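Local coordinates for DNA mismatch repair protein MutS (Thermus aquaticus, PDB 1EWQ) that binds mismatched DNA and takes part in mismatch repair, probably at the recognition step, with a weak ATPase activity, at residues S345-G350 with P390-S395; G548-I553 with E573-L578; L711-R716 with H726-G731. All blocks are in the same frame, centred on the assembly; numbering follows the deposited sequence.

Interaction 1: residues S345-G350 with P390-S395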
ATOM      1  N   SER C 345      26.893 -18.640   6.920  1.00 30.81           N
ATOM      2  CA  SER C 345      26.936 -18.220   8.317  1.00 30.53           C
ATOM      3  C   SER C 345      26.912 -19.382   9.302  1.00 30.55           C
ATOM      4  O   SER C 345      26.599 -20.516   8.948  1.00 30.62           O
ATOM      5  CB  SER C 345      25.724 -17.340   8.619  1.00 30.37           C
ATOM      6  OG  SER C 345      24.548 -18.138   8.663  1.00 29.83           O
ATOM      7  N   PRO C 346      27.249 -19.110  10.565  1.00 30.64           N
ATOM      8  CA  PRO C 346      27.205 -20.233  11.498  1.00 30.96           C
ATOM      9  C   PRO C 346      25.771 -20.761  11.586  1.00 31.14           C
ATOM     10  O   PRO C 346      25.543 -21.925  11.892  1.00 31.13           O
ATOM     11  CB  PRO C 346      27.726 -19.629  12.808  1.00 31.07           C
ATOM     12  CG  PRO C 346      27.659 -18.129  12.592  1.00 31.23           C
ATOM     13  CD  PRO C 346      27.944 -17.955  11.149  1.00 30.79           C
ATOM     14  N   LYS C 347      24.812 -19.895  11.288  1.00 31.34           N
ATOM     15  CA  LYS C 347      23.409 -20.280  11.303  1.00 31.99           C
ATOM     16  C   LYS C 347      23.150 -21.254  10.141  1.00 31.60           C
ATOM     17  O   LYS C 347      22.422 -22.248  10.284  1.00 31.15           O
ATOM     18  CB  LYS C 347      22.525 -19.047  11.135  1.00 33.21           C
ATOM     19  CG  LYS C 347      21.095 -19.259  11.567  1.00 34.85           C
ATOM     20  CD  LYS C 347      21.004 -19.219  13.098  1.00 36.41           C
ATOM     21  CE  LYS C 347      21.393 -17.836  13.637  1.00 36.95           C
ATOM     22  NZ  LYS C 347      21.234 -17.752  15.123  1.00 37.08           N
ATOM     23  N   ASP C 348      23.752 -20.968   8.989  1.00 30.85           N
ATOM     24  CA  ASP C 348      23.577 -21.843   7.837  1.00 30.64           C
ATOM     25  C   ASP C 348      24.109 -23.231   8.147  1.00 30.59           C
ATOM     26  O   ASP C 348      23.491 -24.221   7.770  1.00 30.45           O
ATOM     27  CB  ASP C 348      24.280 -21.273   6.600  1.00 30.23           C
ATOM     28  CG  ASP C 348      23.618 -20.008   6.092  1.00 30.07           C
ATOM     29  OD1 ASP C 348      22.375 -19.991   6.011  1.00 30.41           O
ATOM     30  OD2 ASP C 348      24.329 -19.036   5.774  1.00 29.65           O
ATOM     31  N   LEU C 349      25.244 -23.314   8.840  1.00 30.55           N
ATOM     32  CA  LEU C 349      25.818 -24.623   9.178  1.00 30.65           C
ATOM     33  C   LEU C 349      24.921 -25.409  10.136  1.00 30.73           C
ATOM     34  O   LEU C 349      24.878 -26.637  10.090  1.00 30.64           O
ATOM     35  CB  LEU C 349      27.218 -24.467   9.789  1.00 30.70           C
ATOM     36  CG  LEU C 349      28.278 -23.818   8.879  1.00 30.61           C
ATOM     37  CD1 LEU C 349      29.598 -23.724   9.620  1.00 30.48           C
ATOM     38  CD2 LEU C 349      28.452 -24.632   7.606  1.00 30.25           C
ATOM     39  N   GLY C 350      24.209 -24.700  11.008  1.00 31.01           N
ATOM     40  CA  GLY C 350      23.320 -25.377  11.934  1.00 31.11           C
ATOM     41  C   GLY C 350      22.194 -25.994  11.130  1.00 31.23           C
ATOM     42  O   GLY C 350      21.880 -27.180  11.275  1.00 31.38           O
ATOM     43  N   PRO C 390      23.549 -23.329  17.681  1.00 49.43           N
ATOM     44  CA  PRO C 390      24.522 -22.299  17.302  1.00 49.77           C
ATOM     45  C   PRO C 390      24.089 -20.840  17.399  1.00 50.30           C
ATOM     46  O   PRO C 390      22.946 -20.494  17.098  1.00 50.21           O
ATOM     47  CB  PRO C 390      24.884 -22.677  15.869  1.00 49.61           C
ATOM     48  CG  PRO C 390      24.728 -24.165  15.872  1.00 49.76           C
ATOM     49  CD  PRO C 390      23.437 -24.346  16.620  1.00 49.42           C
ATOM     50  N   PRO C 391      25.010 -19.970  17.841  1.00 50.79           N
ATOM     51  CA  PRO C 391      24.780 -18.531  17.985  1.00 51.26           C
ATOM     52  C   PRO C 391      24.786 -17.931  16.583  1.00 51.69           C
ATOM     53  O   PRO C 391      25.136 -18.617  15.624  1.00 51.79           O
ATOM     54  CB  PRO C 391      25.985 -18.065  18.800  1.00 51.32           C
ATOM     55  CG  PRO C 391      26.356 -19.285  19.591  1.00 51.24           C
ATOM     56  CD  PRO C 391      26.233 -20.370  18.557  1.00 51.02           C
ATOM     57  N   LEU C 392      24.406 -16.661  16.467  1.00 52.12           N
ATOM     58  CA  LEU C 392      24.371 -15.977  15.174  1.00 52.56           C
ATOM     59  C   LEU C 392      25.757 -15.519  14.718  1.00 52.71           C
ATOM     60  O   LEU C 392      26.123 -15.690  13.554  1.00 52.57           O
ATOM     61  CB  LEU C 392      23.429 -14.769  15.244  1.00 52.85           C
ATOM     62  CG  LEU C 392      23.534 -13.694  14.152  1.00 53.13           C
ATOM     63  CD1 LEU C 392      23.151 -14.270  12.790  1.00 53.30           C
ATOM     64  CD2 LEU C 392      22.625 -12.533  14.519  1.00 53.30           C
ATOM     65  N   LYS C 393      26.519 -14.927  15.634  1.00 52.84           N
ATOM     66  CA  LYS C 393      27.862 -14.446  15.322  1.00 53.07           C
ATOM     67  C   LYS C 393      28.933 -15.145  16.153  1.00 53.15           C
ATOM     68  O   LYS C 393      28.777 -15.333  17.362  1.00 53.03           O
ATOM     69  CB  LYS C 393      27.961 -12.934  15.544  1.00 53.30           C
ATOM     70  CG  LYS C 393      27.149 -12.107  14.565  1.00 53.72           C
ATOM     71  CD  LYS C 393      27.599 -10.649  14.564  1.00 54.11           C
ATOM     72  CE  LYS C 393      26.870  -9.859  13.486  1.00 54.38           C
ATOM     73  NZ  LYS C 393      26.978 -10.536  12.159  1.00 54.39           N
ATOM     74  N   VAL C 394      30.022 -15.525  15.490  1.00 53.18           N
ATOM     75  CA  VAL C 394      31.139 -16.200  16.142  1.00 53.27           C
ATOM     76  C   VAL C 394      31.752 -15.318  17.234  1.00 53.38           C
ATOM     77  O   VAL C 394      32.291 -15.825  18.216  1.00 53.40           O
ATOM     78  CB  VAL C 394      32.243 -16.571  15.105  1.00 53.17           C
ATOM     79  CG1 VAL C 394      32.837 -15.313  14.504  1.00 53.08           C
ATOM     80  CG2 VAL C 394      33.333 -17.410  15.764  1.00 53.06           C
ATOM     81  N   SER C 395      31.655 -14.000  17.060  1.00 53.39           N
ATOM     82  CA  SER C 395      32.216 -13.037  18.011  1.00 53.32           C
ATOM     83  C   SER C 395      31.694 -13.189  19.435  1.00 53.34           C
ATOM     84  O   SER C 395      32.381 -12.849  20.398  1.00 53.53           O
ATOM     85  CB  SER C 395      31.949 -11.606  17.535  1.00 53.33           C
ATOM     86  OG  SER C 395      30.563 -11.317  17.534  1.00 53.22           O
TER
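Lys-347 turns toward Leu-392 through its torsions: CG stands anti to the backbone N (chi1 -162°), and bends at chi2 and chi3 set CD and then CE so that the chain curls round to the loop. Its end lies against the backbone and CB of Leu-392, NZ being 3.6 Å from Leu-392 CA, with the two side chains crossing obliquely. Pro-390 O is 3.8 Å from Lys-347 NZ, too far for a hydrogen bond, though the positive charge would probably still feel that carbonyl. Beside the lysine, the ring of Pro-346 fits tightly against the loop backbone: Pro-346 CG comes within 3.0 Å of Leu-392 O, while Pro-346 CB sits 4.0 Å from Pro-391 O. Pro-390 lies against the first turn of the helix, its CB 4.1 Å from Pro-346 O and its CG near the CA of Gly-350. The join is thus made by proline rings and a lysine chain on backbone, with no direct hydrogen bond between the segments. Pro-346 also packs on Phe-503 of helix 479-511, so the contact sets the start of one helix and a loop against another helix within the MutS domain III region. The helix start is fixed from within. Ser-345 OG accepts from Asp-348 N at 3.0 Å, and Ser-345 N returns a nearly straight bond to Asp-348 OD2 (2.8 Å, 173°), an oxygen that also forms a salt bridge with Arg-338. This reciprocal pair is a capping box, with Ser-345 as the N-cap of helix 346-366.

Interaction 2: residues G548-I553 with E573-L578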
ATOM      1  N   GLY C 548      -4.799 -38.437 -25.246  1.00 34.88           N
ATOM      2  CA  GLY C 548      -5.231 -38.941 -26.540  1.00 36.25           C
ATOM      3  C   GLY C 548      -5.507 -37.736 -27.427  1.00 37.48           C
ATOM      4  O   GLY C 548      -5.011 -36.646 -27.139  1.00 37.85           O
ATOM      5  N   ASP C 549      -6.274 -37.888 -28.501  1.00 38.16           N
ATOM      6  CA  ASP C 549      -6.550 -36.720 -29.336  1.00 39.04           C
ATOM      7  C   ASP C 549      -7.925 -36.138 -29.048  1.00 38.83           C
ATOM      8  O   ASP C 549      -8.286 -35.071 -29.538  1.00 39.26           O
ATOM      9  CB  ASP C 549      -6.425 -37.055 -30.823  1.00 40.15           C
ATOM     10  CG  ASP C 549      -6.922 -35.925 -31.714  1.00 41.38           C
ATOM     11  OD1 ASP C 549      -8.159 -35.830 -31.906  1.00 42.04           O
ATOM     12  OD2 ASP C 549      -6.085 -35.123 -32.201  1.00 41.75           O
ATOM     13  N   ARG C 550      -8.689 -36.837 -28.229  1.00 38.56           N
ATOM     14  CA  ARG C 550     -10.013 -36.370 -27.873  1.00 38.22           C
ATOM     15  C   ARG C 550      -9.994 -35.784 -26.476  1.00 37.25           C
ATOM     16  O   ARG C 550      -9.282 -36.274 -25.596  1.00 36.91           O
ATOM     17  CB  ARG C 550     -11.011 -37.530 -27.910  1.00 39.32           C
ATOM     18  CG  ARG C 550     -11.586 -37.789 -29.271  1.00 41.47           C
ATOM     19  CD  ARG C 550     -12.102 -39.216 -29.418  1.00 42.95           C
ATOM     20  NE  ARG C 550     -12.806 -39.390 -30.688  1.00 44.48           N
ATOM     21  CZ  ARG C 550     -12.366 -38.949 -31.868  1.00 45.23           C
ATOM     22  NH1 ARG C 550     -11.207 -38.297 -31.959  1.00 45.44           N
ATOM     23  NH2 ARG C 550     -13.097 -39.152 -32.963  1.00 45.80           N
ATOM     24  N   LEU C 551     -10.756 -34.719 -26.279  1.00 35.95           N
ATOM     25  CA  LEU C 551     -10.859 -34.145 -24.958  1.00 34.77           C
ATOM     26  C   LEU C 551     -12.177 -34.707 -24.455  1.00 34.26           C
ATOM     27  O   LEU C 551     -13.226 -34.497 -25.064  1.00 33.52           O
ATOM     28  CB  LEU C 551     -10.909 -32.615 -25.012  1.00 34.42           C
ATOM     29  CG  LEU C 551     -11.065 -31.905 -23.658  1.00 34.38           C
ATOM     30  CD1 LEU C 551     -10.465 -30.504 -23.735  1.00 34.07           C
ATOM     31  CD2 LEU C 551     -12.534 -31.853 -23.264  1.00 33.63           C
ATOM     32  N   GLN C 552     -12.112 -35.471 -23.373  1.00 33.63           N
ATOM     33  CA  GLN C 552     -13.312 -36.047 -22.785  1.00 33.44           C
ATOM     34  C   GLN C 552     -13.212 -35.929 -21.286  1.00 32.51           C
ATOM     35  O   GLN C 552     -12.488 -36.680 -20.627  1.00 32.43           O
ATOM     36  CB  GLN C 552     -13.484 -37.509 -23.200  1.00 34.25           C
ATOM     37  CG  GLN C 552     -13.714 -37.669 -24.689  1.00 36.26           C
ATOM     38  CD  GLN C 552     -14.046 -39.095 -25.101  1.00 37.50           C
ATOM     39  OE1 GLN C 552     -15.087 -39.644 -24.716  1.00 38.83           O
ATOM     40  NE2 GLN C 552     -13.165 -39.702 -25.888  1.00 37.69           N
ATOM     41  N   ILE C 553     -13.941 -34.958 -20.753  1.00 31.70           N
ATOM     42  CA  ILE C 553     -13.934 -34.696 -19.328  1.00 30.88           C
ATOM     43  C   ILE C 553     -15.299 -34.978 -18.718  1.00 30.59           C
ATOM     44  O   ILE C 553     -16.310 -34.426 -19.155  1.00 30.51           O
ATOM     45  CB  ILE C 553     -13.566 -33.216 -19.044  1.00 30.35           C
ATOM     46  CG1 ILE C 553     -12.213 -32.877 -19.680  1.00 30.24           C
ATOM     47  CG2 ILE C 553     -13.528 -32.969 -17.546  1.00 30.03           C
ATOM     48  CD1 ILE C 553     -11.776 -31.427 -19.473  1.00 29.27           C
ATOM     49  N   GLU C 573     -16.883 -32.704 -24.212  1.00 31.31           N
ATOM     50  CA  GLU C 573     -16.275 -33.541 -25.236  1.00 32.32           C
ATOM     51  C   GLU C 573     -15.913 -32.583 -26.354  1.00 32.59           C
ATOM     52  O   GLU C 573     -16.741 -31.767 -26.760  1.00 32.43           O
ATOM     53  CB  GLU C 573     -17.241 -34.592 -25.762  1.00 33.19           C
ATOM     54  CG  GLU C 573     -17.370 -35.798 -24.880  1.00 34.49           C
ATOM     55  CD  GLU C 573     -17.745 -37.030 -25.670  1.00 35.42           C
ATOM     56  OE1 GLU C 573     -16.959 -37.425 -26.559  1.00 36.20           O
ATOM     57  OE2 GLU C 573     -18.819 -37.605 -25.406  1.00 35.92           O
HETATM   58  N   MSE C 574     -14.677 -32.686 -26.835  1.00 32.98           N
HETATM   59  CA  MSE C 574     -14.159 -31.808 -27.881  1.00 33.89           C
HETATM   60  C   MSE C 574     -13.081 -32.489 -28.704  1.00 33.76           C
HETATM   61  O   MSE C 574     -12.201 -33.166 -28.160  1.00 34.09           O
HETATM   62  CB  MSE C 574     -13.516 -30.568 -27.270  1.00 35.32           C
HETATM   63  CG  MSE C 574     -14.440 -29.450 -26.909  1.00 36.95           C
HETATM   64 SE   MSE C 574     -13.357 -27.868 -26.826  1.00 41.30          SE
HETATM   65  CE  MSE C 574     -13.266 -27.479 -28.689  1.00 39.13           C
ATOM     66  N   ALA C 575     -13.110 -32.265 -30.009  1.00 33.16           N
ATOM     67  CA  ALA C 575     -12.118 -32.864 -30.892  1.00 32.59           C
ATOM     68  C   ALA C 575     -11.860 -31.918 -32.049  1.00 32.04           C
ATOM     69  O   ALA C 575     -12.442 -32.073 -33.119  1.00 32.00           O
ATOM     70  CB  ALA C 575     -12.625 -34.206 -31.410  1.00 32.58           C
ATOM     71  N   HIS C 576     -10.990 -30.936 -31.827  1.00 31.58           N
ATOM     72  CA  HIS C 576     -10.673 -29.954 -32.862  1.00 30.95           C
ATOM     73  C   HIS C 576     -11.986 -29.360 -33.343  1.00 30.52           C
ATOM     74  O   HIS C 576     -12.186 -29.176 -34.535  1.00 30.76           O
ATOM     75  CB  HIS C 576      -9.952 -30.625 -34.039  1.00 30.29           C
ATOM     76  CG  HIS C 576      -8.638 -31.246 -33.673  1.00 29.95           C
ATOM     77  ND1 HIS C 576      -7.477 -30.513 -33.536  1.00 29.46           N
ATOM     78  CD2 HIS C 576      -8.307 -32.530 -33.400  1.00 29.51           C
ATOM     79  CE1 HIS C 576      -6.490 -31.321 -33.193  1.00 29.16           C
ATOM     80  NE2 HIS C 576      -6.967 -32.549 -33.103  1.00 29.14           N
ATOM     81  N   GLU C 577     -12.876 -29.071 -32.403  1.00 30.34           N
ATOM     82  CA  GLU C 577     -14.190 -28.513 -32.711  1.00 30.34           C
ATOM     83  C   GLU C 577     -14.389 -27.058 -32.268  1.00 29.83           C
ATOM     84  O   GLU C 577     -13.692 -26.565 -31.378  1.00 29.83           O
ATOM     85  CB  GLU C 577     -15.274 -29.383 -32.058  1.00 30.85           C
ATOM     86  CG  GLU C 577     -15.398 -30.778 -32.662  1.00 32.05           C
ATOM     87  CD  GLU C 577     -16.230 -31.730 -31.811  1.00 32.51           C
ATOM     88  OE1 GLU C 577     -15.803 -32.052 -30.680  1.00 32.58           O
ATOM     89  OE2 GLU C 577     -17.309 -32.158 -32.282  1.00 32.91           O
ATOM     90  N   LEU C 578     -15.334 -26.382 -32.916  1.00 29.10           N
ATOM     91  CA  LEU C 578     -15.695 -25.008 -32.585  1.00 28.73           C
ATOM     92  C   LEU C 578     -16.922 -25.186 -31.693  1.00 28.86           C
ATOM     93  O   LEU C 578     -18.012 -25.488 -32.183  1.00 28.58           O
ATOM     94  CB  LEU C 578     -16.094 -24.245 -33.845  1.00 28.74           C
ATOM     95  CG  LEU C 578     -16.282 -22.727 -33.804  1.00 28.78           C
ATOM     96  CD1 LEU C 578     -17.455 -22.382 -34.695  1.00 28.55           C
ATOM     97  CD2 LEU C 578     -16.527 -22.221 -32.406  1.00 28.65           C
TER
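Leu-551 and Met-574 form an antiparallel hydrogen-bonded pair that joins strand 551-556 to strand 570-574, an outermost strand of a four-stranded mixed sheet. Leu-551 N donates to Met-574 O at 2.8 Å, almost in line with the carbonyl, and Met-574 N gives back a bond of 2.9 Å to Leu-551 O. The same Leu-551 O also takes a CA-H...O contact from Glu-573 CA at 3.2 Å. Leu-551 and Met-574, the latter built as selenomethionine, send their side chains to one face of the sheet and touch at their CB atoms, 4.0 Å apart; beyond, the leucine meets Leu-616 and the selenomethionine Tyr-690 and Leu-692. The other face carries the next, non-hydrogen-bonded pair, Gln-552 and Glu-573. Their Gln-552 OE1 and Glu-573 OE1, at 3.4 Å, are both modelled as acceptors and do not bond. Where the strands give way to loops, Asp-549 and His-576 close the end of the ladder. With CG anti to the backbone N (chi1 171°), the Asp-549 carboxylate comes within reach of His-576; the two side chains cross at about a right angle, carboxylate and ring planes 28° apart. His-576 ND1 is bonded to Arg-688 O, so with both nitrogens donating the ring is likely to lean toward the charged form. His-576 NE2 reaches Asp-549 OD2 at 2.9 Å (158° at the hydrogen), the oxygen lying in the ring plane and being approached on its syn side.

Interaction 3: residues L711-R716 with H726-G731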
ATOM      1  N   LEU C 711     -23.599 -25.882 -27.265  1.00 29.25           N
ATOM      2  CA  LEU C 711     -23.803 -26.152 -25.853  1.00 29.06           C
ATOM      3  C   LEU C 711     -24.425 -24.862 -25.309  1.00 29.08           C
ATOM      4  O   LEU C 711     -24.402 -23.827 -25.975  1.00 28.39           O
ATOM      5  CB  LEU C 711     -22.479 -26.434 -25.126  1.00 28.81           C
ATOM      6  CG  LEU C 711     -21.744 -27.750 -25.379  1.00 28.98           C
ATOM      7  CD1 LEU C 711     -20.529 -27.823 -24.459  1.00 29.17           C
ATOM      8  CD2 LEU C 711     -22.668 -28.932 -25.107  1.00 28.87           C
ATOM      9  N   HIS C 712     -24.990 -24.924 -24.109  1.00 29.61           N
ATOM     10  CA  HIS C 712     -25.597 -23.745 -23.519  1.00 30.34           C
ATOM     11  C   HIS C 712     -25.920 -23.951 -22.057  1.00 31.07           C
ATOM     12  O   HIS C 712     -25.873 -25.070 -21.535  1.00 31.17           O
ATOM     13  CB  HIS C 712     -26.895 -23.360 -24.260  1.00 30.24           C
ATOM     14  CG  HIS C 712     -28.069 -24.244 -23.945  1.00 30.11           C
ATOM     15  ND1 HIS C 712     -28.162 -25.549 -24.379  1.00 30.17           N
ATOM     16  CD2 HIS C 712     -29.190 -24.012 -23.221  1.00 29.92           C
ATOM     17  CE1 HIS C 712     -29.288 -26.082 -23.937  1.00 29.81           C
ATOM     18  NE2 HIS C 712     -29.928 -25.170 -23.230  1.00 29.80           N
ATOM     19  N   VAL C 713     -26.223 -22.845 -21.396  1.00 32.10           N
ATOM     20  CA  VAL C 713     -26.623 -22.873 -20.008  1.00 33.71           C
ATOM     21  C   VAL C 713     -27.978 -22.186 -20.024  1.00 34.97           C
ATOM     22  O   VAL C 713     -28.296 -21.449 -20.960  1.00 34.68           O
ATOM     23  CB  VAL C 713     -25.636 -22.109 -19.104  1.00 33.47           C
ATOM     24  CG1 VAL C 713     -24.329 -22.897 -18.997  1.00 33.43           C
ATOM     25  CG2 VAL C 713     -25.381 -20.721 -19.666  1.00 33.35           C
ATOM     26  N   ALA C 714     -28.781 -22.427 -19.003  1.00 36.14           N
ATOM     27  CA  ALA C 714     -30.100 -21.835 -18.967  1.00 37.99           C
ATOM     28  C   ALA C 714     -30.459 -21.243 -17.619  1.00 39.35           C
ATOM     29  O   ALA C 714     -29.866 -21.579 -16.588  1.00 39.47           O
ATOM     30  CB  ALA C 714     -31.139 -22.883 -19.371  1.00 37.58           C
ATOM     31  N   ALA C 715     -31.431 -20.340 -17.650  1.00 41.17           N
ATOM     32  CA  ALA C 715     -31.939 -19.712 -16.447  1.00 43.01           C
ATOM     33  C   ALA C 715     -33.352 -20.265 -16.330  1.00 44.61           C
ATOM     34  O   ALA C 715     -33.922 -20.730 -17.320  1.00 44.71           O
ATOM     35  CB  ALA C 715     -31.971 -18.205 -16.603  1.00 42.95           C
ATOM     36  N   ARG C 716     -33.908 -20.228 -15.128  1.00 46.34           N
ATOM     37  CA  ARG C 716     -35.252 -20.737 -14.902  1.00 48.35           C
ATOM     38  C   ARG C 716     -36.084 -19.722 -14.135  1.00 49.30           C
ATOM     39  O   ARG C 716     -35.693 -19.276 -13.058  1.00 49.20           O
ATOM     40  CB  ARG C 716     -35.183 -22.035 -14.108  1.00 49.09           C
ATOM     41  CG  ARG C 716     -35.742 -23.242 -14.831  1.00 50.32           C
ATOM     42  CD  ARG C 716     -37.259 -23.220 -14.873  1.00 50.99           C
ATOM     43  NE  ARG C 716     -37.786 -24.492 -15.367  1.00 51.77           N
ATOM     44  CZ  ARG C 716     -39.081 -24.762 -15.521  1.00 51.95           C
ATOM     45  NH1 ARG C 716     -39.994 -23.846 -15.221  1.00 52.11           N
ATOM     46  NH2 ARG C 716     -39.465 -25.952 -15.970  1.00 51.75           N
ATOM     47  N   HIS C 726     -26.130 -23.721 -13.362  1.00 40.43           N
ATOM     48  CA  HIS C 726     -24.777 -23.864 -13.866  1.00 39.63           C
ATOM     49  C   HIS C 726     -24.502 -25.157 -14.618  1.00 39.27           C
ATOM     50  O   HIS C 726     -23.354 -25.449 -14.948  1.00 39.09           O
ATOM     51  CB  HIS C 726     -23.780 -23.714 -12.722  1.00 39.72           C
ATOM     52  CG  HIS C 726     -23.710 -22.327 -12.167  1.00 39.87           C
ATOM     53  ND1 HIS C 726     -22.522 -21.635 -12.039  1.00 39.92           N
ATOM     54  CD2 HIS C 726     -24.678 -21.502 -11.706  1.00 39.94           C
ATOM     55  CE1 HIS C 726     -22.764 -20.443 -11.523  1.00 39.55           C
ATOM     56  NE2 HIS C 726     -24.064 -20.336 -11.311  1.00 39.55           N
ATOM     57  N   GLN C 727     -25.542 -25.940 -14.886  1.00 38.77           N
ATOM     58  CA  GLN C 727     -25.346 -27.178 -15.631  1.00 38.47           C
ATOM     59  C   GLN C 727     -25.134 -26.824 -17.102  1.00 37.96           C
ATOM     60  O   GLN C 727     -25.904 -26.053 -17.686  1.00 37.89           O
ATOM     61  CB  GLN C 727     -26.566 -28.106 -15.513  1.00 38.91           C
ATOM     62  CG  GLN C 727     -26.779 -28.801 -14.156  1.00 39.56           C
ATOM     63  CD  GLN C 727     -27.264 -27.860 -13.058  1.00 39.73           C
ATOM     64  OE1 GLN C 727     -28.005 -26.913 -13.316  1.00 39.81           O
ATOM     65  NE2 GLN C 727     -26.857 -28.133 -11.823  1.00 40.19           N
ATOM     66  N   VAL C 728     -24.082 -27.359 -17.702  1.00 37.09           N
ATOM     67  CA  VAL C 728     -23.843 -27.096 -19.111  1.00 36.56           C
ATOM     68  C   VAL C 728     -24.671 -28.125 -19.877  1.00 36.38           C
ATOM     69  O   VAL C 728     -24.480 -29.332 -19.733  1.00 35.97           O
ATOM     70  CB  VAL C 728     -22.349 -27.204 -19.461  1.00 36.41           C
ATOM     71  CG1 VAL C 728     -22.156 -27.148 -20.967  1.00 36.37           C
ATOM     72  CG2 VAL C 728     -21.597 -26.063 -18.798  1.00 35.90           C
ATOM     73  N   LEU C 729     -25.602 -27.622 -20.682  1.00 36.08           N
ATOM     74  CA  LEU C 729     -26.530 -28.452 -21.438  1.00 35.73           C
ATOM     75  C   LEU C 729     -26.209 -28.609 -22.922  1.00 35.47           C
ATOM     76  O   LEU C 729     -25.554 -27.761 -23.526  1.00 35.57           O
ATOM     77  CB  LEU C 729     -27.944 -27.870 -21.296  1.00 35.80           C
ATOM     78  CG  LEU C 729     -28.422 -27.497 -19.884  1.00 36.20           C
ATOM     79  CD1 LEU C 729     -29.723 -26.702 -19.966  1.00 35.93           C
ATOM     80  CD2 LEU C 729     -28.615 -28.763 -19.051  1.00 36.03           C
ATOM     81  N   PRO C 730     -26.688 -29.702 -23.534  1.00 34.96           N
ATOM     82  CA  PRO C 730     -26.438 -29.937 -24.954  1.00 34.68           C
ATOM     83  C   PRO C 730     -27.288 -29.023 -25.826  1.00 34.36           C
ATOM     84  O   PRO C 730     -28.340 -28.554 -25.399  1.00 34.21           O
ATOM     85  CB  PRO C 730     -26.808 -31.406 -25.127  1.00 34.96           C
ATOM     86  CG  PRO C 730     -27.907 -31.584 -24.128  1.00 34.63           C
ATOM     87  CD  PRO C 730     -27.374 -30.854 -22.925  1.00 34.66           C
ATOM     88  N   GLY C 731     -26.817 -28.775 -27.045  1.00 34.24           N
ATOM     89  CA  GLY C 731     -27.547 -27.934 -27.975  1.00 33.74           C
ATOM     90  C   GLY C 731     -27.501 -26.462 -27.632  1.00 33.77           C
ATOM     91  O   GLY C 731     -26.970 -26.081 -26.589  1.00 33.34           O
TER
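Val-728 lies between Leu-711 and Val-713, one methyl group to each: Val-728 CG1 meets Leu-711 CD1 at 3.9 Å, and Val-728 CG2 faces Val-713 CG1 at 4.2 Å. Beyond them, Val-728 packs on Phe-592 of helix 589-603. A second apolar touch joins Ala-714 CB to Leu-729 CD1 at 4.1 Å. Leu-729 then leads outward to the imidazole of His-712, its CB placed over one ring face, 3.5 Å from His-712 CE1. The backbones of these two form a hydrogen-bonded antiparallel pair, with Leu-729 N donating to His-712 O at 2.7 Å and His-712 N to Leu-729 O at 3.0 Å. In His-712, CG sits between the backbone N and the carbonyl carbon (chi1 76°), and the ND1-CE1 edge of the ring meets the carbonyls of Pro-730 and Gly-731. There ND1 donates to Gly-731 O, a short but bent bond of 2.6 Å (139° at the hydrogen), with the donor well above the carbonyl plane. His-712 CE1 also approaches Pro-730 O, at 3.0 Å. An alanine in place of His-712 would probably leave Gly-731 O without its imidazole donor and Leu-729 CB without the ring it packs on, so that the turn could shift. Strands 708-716 and 723-730 make a beta hairpin at one side of the six-stranded sheet, and 708-716 runs parallel to strand 578-582, which leads into the Walker A segment. Val-713 touches Ala-587 and Lys-589 of the predicted ATP site, an arrangement consistent with the P-loop NTPase fold.

Overall arrangement
Interaction 1 is a surface contact in the helical domain III region, about 58 and 63 Å, centre to centre, from interactions 2 and 3, and lies on the opposite side of the chain's centre. It joins a helix start to a loop by packing of proline rings and a lysine chain, without a hydrogen bond between the two segments; its capping bonds lie within 345-350. Interactions 2 and 3 are neighbours, with centres about 19 Å apart, and both rest on paired strand backbones reinforced by a histidine. Interaction 2 is partly buried and its histidine binds a carboxylate; interaction 3 is nearer the surface and its histidine binds a backbone carbonyl. Asn-570, on the strand that ends in interaction 2, bonds to His-726 and Val-728 of interaction 3.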